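Side-chain contacts in pectinesterase (Sitophilus oryzae, PDB 4PMH), which hydrolyses the methyl esters of pectin, releasing methanol and leaving free galacturonate units, and probably serves the digestion of plant cell walls: residues A[50-53]-A[54-58]; A[110-113]-A[114-117]; A[129-132]-A[133-136]; A[234-238]-A[239-243]. All coordinates share one frame; numbering follows the deposited sequence.

The four contacts are local ones and follow one another along the chain in numerical order. Contacts 1, 2 and 3 lie on, or at the start of, helices 51-61, 113-120 and 131-138. Contact 3 is the middle member: its centre is about 14 Å from that of contact 1 and about 15 Å from that of contact 2, and it touches both. Contact 4 stands apart, 29 to 31 Å from the others between centres, at the turn joining strands 233-237 and 240-243. The three helical contacts thus form a group at one end of the fold, with helix 51-61 packed on strands 42-44, 67-71 and 80-82, whereas contact 4 lies in the body of the parallel beta-helix.

Contact 1: A[50-53]-A[54-58]; sequences TIQA and AVNAA
Gln52 NE2 donates to Asn56 OD1 across one helical turn, at 3.1 Å and with an N-H...O angle of 173°. The acceptor lies in the amide plane of Gln52, whereas the donor stands above the carbonyl plane of Asn56, and the two amide planes are 47° apart. Gln52 reaches this position because a chi1 of -165° swings CG to the side of the carbonyl carbon and the chain then bends at chi2. Its other amide atom, OE1, accepts from Tyr81 N, so both ends of the buried group are satisfied. Replacing Asn56 with an alanine would probably leave Gln52 NE2 without this acceptor and its amide less firmly set. Gln52 O is itself taken by Asn56 N at 2.8 Å. At the start of the helix, Thr50 OG1 accepts from Ala53 N at 3.2 Å as an N-cap, and Ile51 N is bonded to Glu78 OE1. Ile51 O accepts from Val55 N at 3.0 Å, while the methyls Ile51 CG2 and Val55 CG2 meet at 4.3 Å. Helix 51-61 is the connection of a beta-alpha-beta unit between strands 42-44 and 67-71: Ala54 rests on both strands, Ile51 and Val55 pack on Val80 of strand 80-82, and Asn56 touches Pro129.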
loop_
_atom_site.group_PDB
_atom_site.type_symbol
_atom_site.label_atom_id
_atom_site.label_comp_id
_atom_site.label_asym_id
_atom_site.label_seq_id
_atom_site.Cartn_x
_atom_site.Cartn_y
_atom_site.Cartn_z
ATOM N N THR A 50 -22.200 -6.201 -11.453
ATOM C CA THR A 50 -21.266 -6.021 -10.346
ATOM C C THR A 50 -19.856 -6.226 -10.910
ATOM O O THR A 50 -19.681 -6.900 -11.927
ATOM C CB THR A 50 -21.506 -7.025 -9.215
ATOM O OG1 THR A 50 -21.306 -8.352 -9.705
ATOM C CG2 THR A 50 -22.912 -6.902 -8.651
ATOM N N ILE A 51 -18.857 -5.668 -10.234
ATOM C CA ILE A 51 -17.470 -5.853 -10.647
ATOM C C ILE A 51 -17.050 -7.296 -10.400
ATOM O O ILE A 51 -16.398 -7.922 -11.256
ATOM C CB ILE A 51 -16.497 -4.880 -9.938
ATOM C CG1 ILE A 51 -16.898 -3.418 -10.192
ATOM C CG2 ILE A 51 -15.054 -5.133 -10.426
ATOM C CD1 ILE A 51 -16.408 -2.444 -9.139
ATOM N N GLN A 52 -17.453 -7.838 -9.246
ATOM C CA GLN A 52 -17.118 -9.221 -8.886
ATOM C C GLN A 52 -17.536 -10.161 -10.015
ATOM O O GLN A 52 -16.796 -11.070 -10.350
ATOM C CB GLN A 52 -17.781 -9.656 -7.564
ATOM C CG GLN A 52 -17.167 -10.934 -6.976
ATOM C CD GLN A 52 -15.670 -10.787 -6.733
ATOM O OE1 GLN A 52 -15.234 -9.853 -6.063
ATOM N NE2 GLN A 52 -14.875 -11.683 -7.320
ATOM N N ALA A 53 -18.720 -9.935 -10.589
ATOM C CA ALA A 53 -19.219 -10.783 -11.675
ATOM C C ALA A 53 -18.304 -10.783 -12.895
ATOM O O ALA A 53 -18.130 -11.811 -13.534
ATOM C CB ALA A 53 -20.629 -10.389 -12.086
ATOM N N ALA A 54 -17.720 -9.639 -13.217
ATOM C CA ALA A 54 -16.788 -9.563 -14.348
ATOM C C ALA A 54 -15.484 -10.304 -14.002
ATOM O O ALA A 54 -14.932 -10.992 -14.833
ATOM C CB ALA A 54 -16.496 -8.124 -14.701
ATOM N N VAL A 55 -15.004 -10.133 -12.763
ATOM C CA VAL A 55 -13.785 -10.784 -12.273
ATOM C C VAL A 55 -13.969 -12.293 -12.340
ATOM O O VAL A 55 -13.096 -13.020 -12.847
ATOM C CB VAL A 55 -13.428 -10.344 -10.826
ATOM C CG1 VAL A 55 -12.397 -11.273 -10.186
ATOM C CG2 VAL A 55 -12.960 -8.900 -10.814
ATOM N N ASN A 56 -15.136 -12.741 -11.879
ATOM C CA ASN A 56 -15.470 -14.140 -11.848
ATOM C C ASN A 56 -15.471 -14.705 -13.257
ATOM O O ASN A 56 -14.946 -15.786 -13.493
ATOM C CB ASN A 56 -16.859 -14.356 -11.248
ATOM C CG ASN A 56 -16.904 -14.145 -9.745
ATOM O OD1 ASN A 56 -15.874 -14.024 -9.078
ATOM N ND2 ASN A 56 -18.115 -14.121 -9.198
ATOM N N ALA A 57 -16.079 -13.989 -14.189
ATOM C CA ALA A 57 -16.132 -14.466 -15.580
ATOM C C ALA A 57 -14.736 -14.674 -16.153
ATOM O O ALA A 57 -14.455 -15.717 -16.747
ATOM C CB ALA A 57 -16.930 -13.512 -16.467
ATOM N N ALA A 58 -13.876 -13.677 -15.956
ATOM C CA ALA A 58 -12.494 -13.726 -16.448
ATOM C C ALA A 58 -11.681 -14.867 -15.810
ATOM O O ALA A 58 -10.962 -15.596 -16.500
ATOM C CB ALA A 58 -11.808 -12.383 -16.219
#

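Contact 2: A[110-113]-A[114-117]; sequences QTTP and SAYK
Lys117 N donates to Pro113 O at 2.9 Å with an N-H...O angle of 161°, the shortest hydrogen bond here and an ordinary i to i+4 bond of the first helical turn. The same oxygen lies against the lysine side chain, where CG approaches it to 3.4 Å, and near the plane of the Tyr116 ring at its edge. One residue earlier, Thr112 O accepts from Tyr116 N at 3.0 Å.

Thr112 also uses its side chain. With OG1 placed between its backbone N and carbonyl carbon (chi1 71°), the hydroxyl oxygen comes round to accept from Ala115 N at 3.2 Å. The N-H...O angle of 164° shows that the amide points well at this oxygen. Ala115 CB lies 3.5 Å from the same OG1, so the methyl packs beside the polar bond. On the preceding residue, the methyl rather than the hydroxyl turns to the helix: Thr111 CG2 meets Ala115 CB at 3.9 Å and Tyr116 N at 3.8 Å. Its OG1 is bonded instead to Pro108 O. Tyr116 sends its ring away from the turn, and its OH is bonded to Tyr81 OH.

Just before this turn, Gln110 NE2 is bonded to OE1 of Gln177, a residue that by similarity binds substrate. A threonine N-cap followed by proline at the first helical position, whose missing N-H costs no bond there, is a classic helix start, and it opens helix 113-120.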
loop_
_atom_site.group_PDB
_atom_site.type_symbol
_atom_site.label_atom_id
_atom_site.label_comp_id
_atom_site.label_asym_id
_atom_site.label_seq_id
_atom_site.Cartn_x
_atom_site.Cartn_y
_atom_site.Cartn_z
ATOM N N GLN A 110 -13.216 -2.957 12.447
ATOM C CA GLN A 110 -14.112 -3.121 13.594
ATOM C C GLN A 110 -15.518 -3.557 13.178
ATOM O O GLN A 110 -16.357 -3.864 14.032
ATOM C CB GLN A 110 -14.135 -1.816 14.408
ATOM C CG GLN A 110 -12.847 -1.524 15.192
ATOM C CD GLN A 110 -11.623 -1.177 14.334
ATOM O OE1 GLN A 110 -11.727 -0.637 13.218
ATOM N NE2 GLN A 110 -10.444 -1.458 14.879
ATOM N N THR A 111 -15.788 -3.572 11.871
ATOM C CA THR A 111 -17.040 -4.079 11.348
ATOM C C THR A 111 -17.375 -5.457 11.895
ATOM O O THR A 111 -16.540 -6.361 11.903
ATOM C CB THR A 111 -16.978 -4.173 9.807
ATOM O OG1 THR A 111 -16.731 -2.875 9.266
ATOM C CG2 THR A 111 -18.274 -4.695 9.246
ATOM N N THR A 112 -18.611 -5.649 12.329
ATOM C CA THR A 112 -18.983 -6.975 12.763
ATOM C C THR A 112 -19.211 -7.854 11.546
ATOM O O THR A 112 -19.587 -7.367 10.496
ATOM C CB THR A 112 -20.264 -7.000 13.621
ATOM O OG1 THR A 112 -21.389 -6.722 12.797
ATOM C CG2 THR A 112 -20.179 -6.005 14.758
ATOM N N PRO A 113 -18.986 -9.168 11.690
ATOM C CA PRO A 113 -19.291 -10.087 10.604
ATOM C C PRO A 113 -20.724 -10.060 10.104
ATOM O O PRO A 113 -20.936 -10.222 8.903
ATOM C CB PRO A 113 -18.952 -11.449 11.199
ATOM C CG PRO A 113 -17.814 -11.129 12.098
ATOM C CD PRO A 113 -18.200 -9.826 12.740
ATOM N N SER A 114 -21.703 -9.842 10.984
ATOM C CA SER A 114 -23.078 -9.698 10.503
ATOM C C SER A 114 -23.235 -8.510 9.553
ATOM O O SER A 114 -23.874 -8.620 8.501
ATOM C CB SER A 114 -24.074 -9.565 11.654
ATOM O OG SER A 114 -23.890 -10.633 12.563
ATOM N N ALA A 115 -22.662 -7.373 9.938
ATOM C CA ALA A 115 -22.719 -6.182 9.122
ATOM C C ALA A 115 -21.979 -6.399 7.794
ATOM O O ALA A 115 -22.429 -5.928 6.737
ATOM C CB ALA A 115 -22.143 -4.992 9.879
ATOM N N TYR A 116 -20.866 -7.131 7.847
ATOM C CA TYR A 116 -20.093 -7.453 6.634
ATOM C C TYR A 116 -20.943 -8.286 5.685
ATOM O O TYR A 116 -21.006 -8.003 4.481
ATOM C CB TYR A 116 -18.800 -8.174 7.014
ATOM C CG TYR A 116 -18.024 -8.794 5.872
ATOM C CD1 TYR A 116 -17.087 -8.053 5.132
ATOM C CD2 TYR A 116 -18.199 -10.125 5.544
ATOM C CE1 TYR A 116 -16.372 -8.639 4.097
ATOM C CE2 TYR A 116 -17.495 -10.722 4.513
ATOM C CZ TYR A 116 -16.580 -9.988 3.788
ATOM O OH TYR A 116 -15.909 -10.616 2.766
ATOM N N LYS A 117 -21.643 -9.277 6.226
ATOM C CA LYS A 117 -22.531 -10.084 5.402
ATOM C C LYS A 117 -23.610 -9.246 4.745
ATOM O O LYS A 117 -23.892 -9.411 3.553
ATOM C CB LYS A 117 -23.155 -11.221 6.200
ATOM C CG LYS A 117 -22.168 -12.316 6.558
ATOM C CD LYS A 117 -22.847 -13.525 7.195
ATOM C CE LYS A 117 -23.531 -14.399 6.150
ATOM N NZ LYS A 117 -24.316 -15.499 6.797
#

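Contact 3: A[129-132]-A[133-136]; sequences PAYS and MYNS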
loop_
_atom_site.group_PDB
_atom_site.type_symbol
_atom_site.label_atom_id
_atom_site.label_comp_id
_atom_site.label_asym_id
_atom_site.label_seq_id
_atom_site.Cartn_x
_atom_site.Cartn_y
_atom_site.Cartn_z
ATOM N N PRO A 129 -15.579 -18.367 -7.533
ATOM C CA PRO A 129 -14.154 -18.527 -7.238
ATOM C C PRO A 129 -13.617 -17.751 -6.038
ATOM O O PRO A 129 -12.671 -18.215 -5.425
ATOM C CB PRO A 129 -13.458 -18.086 -8.537
ATOM C CG PRO A 129 -14.487 -17.337 -9.306
ATOM C CD PRO A 129 -15.807 -17.915 -8.917
ATOM N N ALA A 130 -14.207 -16.614 -5.678
ATOM C CA ALA A 130 -13.754 -15.873 -4.476
ATOM C C ALA A 130 -14.565 -16.167 -3.208
ATOM O O ALA A 130 -14.431 -15.448 -2.195
ATOM C CB ALA A 130 -13.747 -14.374 -4.743
ATOM N N TYR A 131 -15.376 -17.226 -3.236
ATOM C CA TYR A 131 -16.287 -17.497 -2.126
ATOM C C TYR A 131 -15.524 -17.784 -0.825
ATOM O O TYR A 131 -15.930 -17.331 0.251
ATOM C CB TYR A 131 -17.250 -18.650 -2.465
ATOM C CG TYR A 131 -18.269 -18.888 -1.367
ATOM C CD1 TYR A 131 -19.411 -18.108 -1.273
ATOM C CD2 TYR A 131 -18.061 -19.857 -0.402
ATOM C CE1 TYR A 131 -20.332 -18.308 -0.252
ATOM C CE2 TYR A 131 -18.980 -20.064 0.618
ATOM C CZ TYR A 131 -20.100 -19.289 0.685
ATOM O OH TYR A 131 -21.016 -19.499 1.688
ATOM N N SER A 132 -14.415 -18.510 -0.927
ATOM C CA SER A 132 -13.619 -18.844 0.259
ATOM C C SER A 132 -13.063 -17.584 0.942
ATOM O O SER A 132 -13.042 -17.500 2.176
ATOM C CB SER A 132 -12.504 -19.832 -0.081
ATOM O OG SER A 132 -11.722 -19.377 -1.184
ATOM N N MET A 133 -12.660 -16.586 0.157
ATOM C CA MET A 133 -12.250 -15.304 0.749
ATOM C C MET A 133 -13.414 -14.679 1.523
ATOM O O MET A 133 -13.261 -14.321 2.684
ATOM C CB MET A 133 -11.747 -14.321 -0.312
ATOM C CG MET A 133 -10.452 -14.738 -0.978
ATOM S SD MET A 133 -10.047 -13.711 -2.410
ATOM C CE MET A 133 -9.740 -12.123 -1.642
ATOM N N TYR A 134 -14.566 -14.545 0.866
ATOM C CA TYR A 134 -15.764 -13.968 1.510
ATOM C C TYR A 134 -16.147 -14.745 2.782
ATOM O O TYR A 134 -16.327 -14.161 3.882
ATOM C CB TYR A 134 -16.937 -13.886 0.511
ATOM C CG TYR A 134 -18.287 -13.791 1.192
ATOM C CD1 TYR A 134 -18.676 -12.624 1.841
ATOM C CD2 TYR A 134 -19.148 -14.880 1.233
ATOM C CE1 TYR A 134 -19.892 -12.534 2.500
ATOM C CE2 TYR A 134 -20.376 -14.796 1.889
ATOM C CZ TYR A 134 -20.738 -13.621 2.524
ATOM O OH TYR A 134 -21.962 -13.515 3.173
ATOM N N ASN A 135 -16.235 -16.061 2.642
ATOM C CA ASN A 135 -16.624 -16.918 3.748
ATOM C C ASN A 135 -15.657 -16.847 4.941
ATOM O O ASN A 135 -16.085 -16.867 6.095
ATOM C CB ASN A 135 -16.809 -18.364 3.285
ATOM C CG ASN A 135 -17.347 -19.258 4.395
ATOM O OD1 ASN A 135 -18.278 -18.883 5.124
ATOM N ND2 ASN A 135 -16.759 -20.436 4.541
ATOM N N SER A 136 -14.363 -16.727 4.669
ATOM C CA SER A 136 -13.375 -16.609 5.740
ATOM C C SER A 136 -13.553 -15.316 6.534
ATOM O O SER A 136 -13.303 -15.290 7.729
ATOM C CB SER A 136 -11.946 -16.685 5.195
ATOM O OG SER A 136 -11.551 -15.425 4.694
HETATM O O HOH W 1 -13.440 -20.041 3.748
#
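The Tyr134 ring turns its edge toward the face of Tyr131 in an offset edge-to-face pair, with centroids 5.8 Å apart and planes at 61°. The closest atoms are Tyr131 CE1 and Tyr134 CD2, 3.9 Å apart, and CE1 lies in the plane of the Tyr134 ring. The Tyr131 ring also meets Asn135, obliquely, with Asn135 CB 3.8 Å from Tyr131 CE2; the amide of Asn135 is nearly parallel to the ring, 18° between planes. The CG of Tyr131 stands anti to its backbone N (chi1 -176°), which turns the ring toward the residues three and four places on. With an alanine in place of Tyr131, the edge of Tyr134 would probably lose its aromatic partner and Asn135 CB the ring it packs against.

These are i to i+3 and i to i+4 contacts on the first turns of helix 131-138, with Ala130 at the N-cap position. The backbone confirms the helical geometry: Asn135 N donates to Tyr131 O at 2.7 Å, and Tyr134 N to Ala130 O at 3.2 Å. Ser136 OG donates to Met133 O at 2.9 Å, tying a side-chain hydroxyl back to the preceding turn. Ser132 O takes Ser136 N at 2.9 Å and also a hydrogen bond from a water, which accepts a weak bond from Asn135 ND2. Met133 and Tyr134 both pack on Tyr81 of strand 80-82, and Tyr134 further stacks with Phe124 and touches Lys117 of helix 113-120.

Contact 4: A[234-238]-A[239-243]; sequences AIFES and CTFYV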
loop_
_atom_site.group_PDB
_atom_site.type_symbol
_atom_site.label_atom_id
_atom_site.label_comp_id
_atom_site.label_asym_id
_atom_site.label_seq_id
_atom_site.Cartn_x
_atom_site.Cartn_y
_atom_site.Cartn_z
ATOM N N ALA A 234 7.871 -3.018 -2.868
ATOM C CA ALA A 234 6.937 -2.118 -3.558
ATOM C C ALA A 234 7.638 -0.852 -4.008
ATOM O O ALA A 234 8.266 -0.168 -3.205
ATOM C CB ALA A 234 5.756 -1.780 -2.661
ATOM N N ILE A 235 7.542 -0.576 -5.309
ATOM C CA ILE A 235 8.135 0.591 -5.939
ATOM C C ILE A 235 7.035 1.609 -6.220
ATOM O O ILE A 235 5.984 1.256 -6.771
ATOM C CB ILE A 235 8.808 0.195 -7.266
ATOM C CG1 ILE A 235 9.962 -0.757 -6.976
ATOM C CG2 ILE A 235 9.256 1.413 -8.052
ATOM C CD1 ILE A 235 10.376 -1.593 -8.171
ATOM N N PHE A 236 7.272 2.858 -5.834
ATOM C CA PHE A 236 6.328 3.949 -6.052
ATOM C C PHE A 236 7.053 5.004 -6.854
ATOM O O PHE A 236 7.918 5.691 -6.318
ATOM C CB PHE A 236 5.888 4.553 -4.725
ATOM C CG PHE A 236 5.154 3.600 -3.843
ATOM C CD1 PHE A 236 3.764 3.491 -3.913
ATOM C CD2 PHE A 236 5.841 2.800 -2.939
ATOM C CE1 PHE A 236 3.087 2.610 -3.091
ATOM C CE2 PHE A 236 5.160 1.911 -2.119
ATOM C CZ PHE A 236 3.783 1.822 -2.193
ATOM N N GLU A 237 6.738 5.104 -8.143
ATOM C CA GLU A 237 7.423 6.048 -9.032
ATOM C C GLU A 237 6.412 7.075 -9.541
ATOM O O GLU A 237 5.347 6.698 -10.068
ATOM C CB GLU A 237 8.097 5.303 -10.205
ATOM C CG GLU A 237 8.745 6.229 -11.203
ATOM C CD GLU A 237 9.493 5.521 -12.327
ATOM O OE1 GLU A 237 9.361 4.290 -12.500
ATOM O OE2 GLU A 237 10.226 6.227 -13.060
ATOM N N SER A 238 6.743 8.360 -9.382
ATOM C CA SER A 238 5.866 9.465 -9.794
ATOM C C SER A 238 4.504 9.386 -9.112
ATOM O O SER A 238 3.478 9.556 -9.733
ATOM C CB SER A 238 5.715 9.551 -11.308
ATOM O OG SER A 238 7.013 9.610 -11.899
ATOM N N CYS A 239 4.530 9.132 -7.823
ATOM C CA CYS A 239 3.314 8.994 -7.040
ATOM C C CYS A 239 3.187 10.189 -6.123
ATOM O O CYS A 239 4.139 10.932 -5.951
ATOM C CB CYS A 239 3.367 7.705 -6.220
ATOM S SG CYS A 239 3.091 6.196 -7.169
ATOM N N THR A 240 1.991 10.386 -5.563
ATOM C CA THR A 240 1.762 11.430 -4.589
ATOM C C THR A 240 1.169 10.801 -3.344
ATOM O O THR A 240 0.205 10.037 -3.449
ATOM C CB THR A 240 0.811 12.527 -5.125
ATOM O OG1 THR A 240 1.421 13.188 -6.242
ATOM C CG2 THR A 240 0.512 13.574 -4.068
ATOM N N PHE A 241 1.745 11.128 -2.191
ATOM C CA PHE A 241 1.273 10.649 -0.897
ATOM C C PHE A 241 0.765 11.859 -0.116
ATOM O O PHE A 241 1.531 12.818 0.119
ATOM C CB PHE A 241 2.412 9.973 -0.117
ATOM C CG PHE A 241 3.049 8.814 -0.836
ATOM C CD1 PHE A 241 4.083 9.027 -1.736
ATOM C CD2 PHE A 241 2.614 7.510 -0.618
ATOM C CE1 PHE A 241 4.667 7.957 -2.414
ATOM C CE2 PHE A 241 3.176 6.444 -1.298
ATOM C CZ PHE A 241 4.211 6.669 -2.206
ATOM N N TYR A 242 -0.507 11.828 0.286
ATOM C CA TYR A 242 -1.166 13.004 0.839
ATOM C C TYR A 242 -1.664 12.718 2.250
ATOM O O TYR A 242 -2.519 11.855 2.448
ATOM C CB TYR A 242 -2.335 13.414 -0.063
ATOM C CG TYR A 242 -2.892 14.779 0.237
ATOM C CD1 TYR A 242 -3.779 14.958 1.279
ATOM C CD2 TYR A 242 -2.512 15.895 -0.517
ATOM C CE1 TYR A 242 -4.276 16.206 1.578
ATOM C CE2 TYR A 242 -3.007 17.161 -0.226
ATOM C CZ TYR A 242 -3.886 17.305 0.830
ATOM O OH TYR A 242 -4.422 18.535 1.145
ATOM N N VAL A 243 -1.124 13.441 3.213
ATOM C CA VAL A 243 -1.471 13.269 4.609
ATOM C C VAL A 243 -2.676 14.140 4.907
ATOM O O VAL A 243 -2.585 15.357 4.880
ATOM C CB VAL A 243 -0.336 13.679 5.537
ATOM C CG1 VAL A 243 -0.693 13.366 6.984
ATOM C CG2 VAL A 243 0.939 12.952 5.144
#
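Phe236 and Phe241 meet as a T-shaped pair, the edge of Phe241 directed at the face of Phe236. Their centroids are 5.3 Å apart and their planes at 68°, and the two side chains cross at about a right angle. The leading atom is Phe241 CZ, which lies 3.6 Å from Phe236 CG, at the root of that ring rather than over its centre. Beside it, Phe241 CE2 sits over one face of Phe236, offset toward the rim and 4.0 Å from Phe236 CD1. Phe236 CB, in turn, lies in the plane of the Phe241 ring, at its edge. With CG anti to the carbonyl carbon in both (chi1 -63° for Phe236), the rings come together across the turn.

Cys239 adds its sulfur at the bend. Its SG comes to 4.1 Å from Phe236 CB and lies near the plane of the Phe236 ring, at an edge, while Phe241 approaches over a face. The backbone turns at Ser238, whose phi and psi are both positive. No hydrogen bond crosses the turn; Cys239 N is bonded instead to Ser272 OG.

The turn joins strand 233-237, in the ten-stranded parallel sheet, to strand 240-243, in the eight-stranded one, as in a coil of the right-handed parallel beta-helix of pectinesterases. Phe241 makes an edge-to-face pair with Phe255 of strand 252-257, further along the same coil; from the preceding coil Tyr216 stacks on Phe236 and Ile221 of strand 220-223 touches both rings.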